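Local coordinates for uncharacterized protein (Bacteroides ovatus, PDB 4ORL), which is of unknown function but belongs to the DUF4783 family and probably adopts the NTF2-like fold of its clan, at residues 77-90 against 98-110. Sequence-based numbering, arbitrary orientation.
Sequences TLATTNGNFRVNCF and YLIHQIRIDKINE
CG of Phe85 lies beside the backbone N (chi1 -66°), while Lys107 first extends away from its backbone N and then bends at chi2 (85°), which lays its CD over one face of the Phe85 ring, 4.0 Å from the centroid, in a CH-pi contact. The two residues form a non-hydrogen-bonded pair in the antiparallel hairpin of strands 83-94 and 97-108, central in the mixed sheet of what is probably an NTF2-like fold. CD2 of Phe85 also meets CG2 of Ile105 at 3.8 Å, and Phe51 of helix 41-54 packs edge-to-face with the same ring. Cutting Phe85 back to an alanine would probably leave CD of Lys107 without its aromatic face and open a gap beside Ile105 and Phe51. Farther along this face, SG of the buried Cys89 touches CG1 of Ile103 at 4.0 Å.

The other face is more polar. CG2 of Ile108 sits over the guanidinium of Arg86, 3.6 Å from NH2, the two side chains crossing at about a right angle. Arg104 reaches along its own strand to Asp106, its NE bonding the syn lone pair of OD2 nearly in the guanidinium plane. At Phe90 a classic beta bulge sets His101 and Gln102 against one residue: His101 N donates to Phe90 O, and the Phe90 and Gln102 side chains lie side by side, with ring and amide planes nearly perpendicular; OE1 of Gln102 is bonded to Asn29 of strand 28-32. At the opposite end, Asn84 O takes two donors, Ile108 N at 3.0 Å and Lys107 NZ at 2.9 Å.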
# COMPACT_ATOMS: atom_id res chain seq x y z
N THR A 77 -7.16 1.84 7.07
CA THR A 77 -7.77 3.12 6.72
C THR A 77 -6.77 4.23 6.89
O THR A 77 -6.17 4.40 7.99
CB THR A 77 -9.01 3.43 7.55
OG1 THR A 77 -9.94 2.34 7.42
CG2 THR A 77 -9.70 4.72 7.09
N LEU A 78 -6.58 4.98 5.84
CA LEU A 78 -5.70 6.09 5.78
C LEU A 78 -6.49 7.38 6.01
O LEU A 78 -7.43 7.64 5.26
CB LEU A 78 -5.07 6.12 4.40
CG LEU A 78 -3.89 6.96 4.15
CD1 LEU A 78 -2.64 6.40 4.84
CD2 LEU A 78 -3.67 7.07 2.65
N ALA A 79 -6.17 8.13 7.05
CA ALA A 79 -6.77 9.41 7.30
C ALA A 79 -5.92 10.50 6.66
O ALA A 79 -4.68 10.53 6.83
CB ALA A 79 -6.87 9.65 8.80
N THR A 80 -6.57 11.37 5.89
CA THR A 80 -5.90 12.44 5.15
C THR A 80 -6.64 13.75 5.24
O THR A 80 -7.80 13.80 5.67
CB THR A 80 -5.73 12.08 3.64
OG1 THR A 80 -6.94 12.37 2.92
CG2 THR A 80 -5.37 10.63 3.45
N THR A 81 -6.00 14.82 4.75
CA THR A 81 -6.63 16.15 4.67
C THR A 81 -7.90 16.12 3.82
O THR A 81 -8.80 16.98 4.01
CB THR A 81 -5.65 17.21 4.09
OG1 THR A 81 -5.16 16.79 2.81
CG2 THR A 81 -4.49 17.43 5.02
N ASN A 82 -7.99 15.18 2.87
CA ASN A 82 -9.15 15.06 2.01
C ASN A 82 -10.11 13.94 2.37
O ASN A 82 -11.03 13.65 1.62
CB ASN A 82 -8.71 14.94 0.55
CG ASN A 82 -8.00 16.19 0.07
OD1 ASN A 82 -8.45 17.30 0.34
ND2 ASN A 82 -6.89 16.02 -0.63
N GLY A 83 -9.96 13.39 3.57
CA GLY A 83 -10.85 12.36 4.09
C GLY A 83 -10.17 11.00 4.16
O GLY A 83 -8.95 10.90 4.03
N ASN A 84 -10.98 9.97 4.39
CA ASN A 84 -10.48 8.61 4.62
C ASN A 84 -10.43 7.81 3.33
O ASN A 84 -11.33 7.93 2.47
CB ASN A 84 -11.38 7.85 5.63
CG ASN A 84 -11.11 8.23 7.07
OD1 ASN A 84 -10.30 9.12 7.37
ND2 ASN A 84 -11.80 7.55 8.00
N PHE A 85 -9.41 6.97 3.20
CA PHE A 85 -9.29 6.02 2.11
C PHE A 85 -9.05 4.64 2.69
O PHE A 85 -8.22 4.49 3.58
CB PHE A 85 -8.09 6.36 1.22
CG PHE A 85 -8.21 7.65 0.49
CD1 PHE A 85 -7.92 8.85 1.08
CD2 PHE A 85 -8.62 7.66 -0.86
CE1 PHE A 85 -8.00 10.02 0.38
CE2 PHE A 85 -8.72 8.84 -1.53
CZ PHE A 85 -8.40 10.01 -0.92
N ARG A 86 -9.69 3.62 2.14
CA ARG A 86 -9.33 2.24 2.50
C ARG A 86 -8.19 1.79 1.60
O ARG A 86 -8.19 2.04 0.37
CB ARG A 86 -10.51 1.24 2.42
CG ARG A 86 -10.21 -0.07 3.19
CD ARG A 86 -11.26 -1.16 3.01
NE ARG A 86 -12.58 -0.70 3.37
CZ ARG A 86 -13.49 -0.28 2.50
NH1 ARG A 86 -13.23 -0.29 1.21
NH2 ARG A 86 -14.66 0.15 2.93
N VAL A 87 -7.19 1.18 2.23
CA VAL A 87 -6.00 0.69 1.54
C VAL A 87 -5.97 -0.81 1.68
O VAL A 87 -6.12 -1.32 2.78
CB VAL A 87 -4.74 1.24 2.18
CG1 VAL A 87 -3.48 0.63 1.57
CG2 VAL A 87 -4.71 2.76 2.07
N ASN A 88 -5.84 -1.50 0.55
CA ASN A 88 -5.75 -2.97 0.49
C ASN A 88 -4.47 -3.33 -0.24
O ASN A 88 -4.37 -3.13 -1.44
CB ASN A 88 -6.95 -3.56 -0.26
CG ASN A 88 -8.28 -3.15 0.31
OD1 ASN A 88 -8.92 -3.91 1.05
ND2 ASN A 88 -8.74 -1.95 -0.05
N CYS A 89 -3.47 -3.82 0.52
CA CYS A 89 -2.17 -4.22 -0.05
C CYS A 89 -2.04 -5.69 -0.09
O CYS A 89 -2.24 -6.37 0.93
CB CYS A 89 -1.01 -3.72 0.77
SG CYS A 89 -0.70 -1.99 0.62
N PHE A 90 -1.66 -6.20 -1.26
CA PHE A 90 -1.46 -7.64 -1.46
C PHE A 90 0.01 -7.90 -1.76
O PHE A 90 0.62 -7.24 -2.60
CB PHE A 90 -2.34 -8.13 -2.59
CG PHE A 90 -3.78 -7.88 -2.35
CD1 PHE A 90 -4.53 -8.77 -1.61
CD2 PHE A 90 -4.37 -6.69 -2.78
CE1 PHE A 90 -5.86 -8.51 -1.34
CE2 PHE A 90 -5.69 -6.44 -2.53
CZ PHE A 90 -6.45 -7.37 -1.83
N TYR A 98 8.39 -10.93 1.36
CA TYR A 98 7.08 -10.66 0.80
C TYR A 98 7.08 -9.26 0.20
O TYR A 98 7.44 -8.30 0.86
CB TYR A 98 6.01 -10.83 1.87
CG TYR A 98 5.67 -12.28 2.15
CD1 TYR A 98 6.57 -13.11 2.83
CD2 TYR A 98 4.45 -12.83 1.75
CE1 TYR A 98 6.27 -14.44 3.07
CE2 TYR A 98 4.15 -14.16 1.98
CZ TYR A 98 5.06 -14.97 2.63
OH TYR A 98 4.76 -16.30 2.88
N LEU A 99 6.70 -9.17 -1.07
CA LEU A 99 6.72 -7.90 -1.77
C LEU A 99 5.36 -7.56 -2.29
O LEU A 99 4.59 -8.44 -2.69
CB LEU A 99 7.71 -7.96 -2.94
CG LEU A 99 9.18 -8.20 -2.57
CD1 LEU A 99 10.00 -8.26 -3.83
CD2 LEU A 99 9.69 -7.11 -1.64
N ILE A 100 5.04 -6.28 -2.25
CA ILE A 100 3.75 -5.76 -2.70
C ILE A 100 3.61 -5.88 -4.20
O ILE A 100 4.46 -5.41 -4.95
CB ILE A 100 3.57 -4.28 -2.31
CG1 ILE A 100 3.62 -4.10 -0.80
CG2 ILE A 100 2.27 -3.74 -2.90
CD1 ILE A 100 3.86 -2.65 -0.38
N HIS A 101 2.55 -6.54 -4.63
CA HIS A 101 2.23 -6.63 -6.05
C HIS A 101 0.90 -5.95 -6.43
O HIS A 101 0.64 -5.78 -7.60
CB HIS A 101 2.29 -8.06 -6.55
CG HIS A 101 1.19 -8.91 -6.05
ND1 HIS A 101 0.01 -9.08 -6.75
CD2 HIS A 101 1.08 -9.67 -4.93
CE1 HIS A 101 -0.79 -9.88 -6.06
NE2 HIS A 101 -0.16 -10.26 -4.97
N GLN A 102 0.09 -5.56 -5.45
CA GLN A 102 -1.14 -4.81 -5.73
C GLN A 102 -1.47 -3.90 -4.56
O GLN A 102 -1.32 -4.29 -3.41
CB GLN A 102 -2.29 -5.77 -6.00
CG GLN A 102 -3.65 -5.10 -6.17
CD GLN A 102 -4.64 -6.00 -6.86
OE1 GLN A 102 -4.61 -6.15 -8.07
NE2 GLN A 102 -5.52 -6.61 -6.08
N ILE A 103 -1.86 -2.67 -4.87
CA ILE A 103 -2.36 -1.74 -3.87
C ILE A 103 -3.67 -1.19 -4.41
O ILE A 103 -3.69 -0.58 -5.48
CB ILE A 103 -1.40 -0.58 -3.61
CG1 ILE A 103 -0.02 -1.10 -3.19
CG2 ILE A 103 -1.94 0.33 -2.50
CD1 ILE A 103 1.00 -0.02 -2.99
N ARG A 104 -4.75 -1.46 -3.70
CA ARG A 104 -6.00 -0.87 -4.05
C ARG A 104 -6.41 0.16 -3.03
O ARG A 104 -6.35 -0.07 -1.81
CB ARG A 104 -7.07 -1.88 -4.19
CG ARG A 104 -8.35 -1.20 -4.55
CD ARG A 104 -9.42 -2.16 -4.85
NE ARG A 104 -10.65 -1.40 -4.94
CZ ARG A 104 -11.39 -1.29 -6.04
NH1 ARG A 104 -11.09 -1.99 -7.14
NH2 ARG A 104 -12.47 -0.51 -6.02
N ILE A 105 -6.77 1.33 -3.52
CA ILE A 105 -7.08 2.46 -2.65
C ILE A 105 -8.44 3.01 -3.05
O ILE A 105 -8.67 3.32 -4.23
CB ILE A 105 -6.02 3.57 -2.75
CG1 ILE A 105 -4.65 2.98 -2.33
CG2 ILE A 105 -6.39 4.77 -1.87
CD1 ILE A 105 -3.53 3.99 -2.19
N ASP A 106 -9.35 3.06 -2.09
CA ASP A 106 -10.72 3.53 -2.33
C ASP A 106 -11.11 4.62 -1.34
O ASP A 106 -10.93 4.45 -0.14
CB ASP A 106 -11.68 2.38 -2.13
CG ASP A 106 -11.48 1.30 -3.15
OD1 ASP A 106 -11.76 1.56 -4.35
OD2 ASP A 106 -10.99 0.22 -2.76
N LYS A 107 -11.67 5.71 -1.83
CA LYS A 107 -12.23 6.75 -0.95
C LYS A 107 -13.44 6.17 -0.21
O LYS A 107 -14.34 5.62 -0.85
CB LYS A 107 -12.67 7.95 -1.78
CG LYS A 107 -13.21 9.12 -0.96
CD LYS A 107 -12.11 10.00 -0.47
CE LYS A 107 -12.58 10.89 0.66
NZ LYS A 107 -13.10 10.10 1.81
N ILE A 108 -13.51 6.36 1.12
CA ILE A 108 -14.63 5.80 1.96
C ILE A 108 -15.26 6.86 2.88
O ILE A 108 -14.70 7.92 3.07
CB ILE A 108 -14.17 4.57 2.84
CG1 ILE A 108 -13.10 4.94 3.87
CG2 ILE A 108 -13.65 3.43 1.98
CD1 ILE A 108 -12.92 3.87 4.93
N ASN A 109 -16.45 6.55 3.43
CA ASN A 109 -17.14 7.46 4.40
C ASN A 109 -16.43 7.58 5.76
O ASN A 109 -15.73 6.67 6.18
CB ASN A 109 -18.59 7.00 4.63
CG ASN A 109 -19.47 7.20 3.41
OD1 ASN A 109 -19.09 7.86 2.45
ND2 ASN A 109 -20.68 6.62 3.44
N GLU A 110 -16.67 8.70 6.45
CA GLU A 110 -16.07 8.98 7.77
C GLU A 110 -16.97 8.50 8.91
O GLU A 110 -18.18 8.34 8.75
CB GLU A 110 -15.78 10.48 7.92
CG GLU A 110 -14.37 10.86 7.52
CD GLU A 110 -14.16 12.32 7.21
OE1 GLU A 110 -15.16 13.04 6.96
OE2 GLU A 110 -12.99 12.75 7.21
OXT GLU A 110 -16.49 8.27 10.02
O HOH W 1 -13.84 10.32 4.23
O HOH W 2 -14.68 5.81 8.31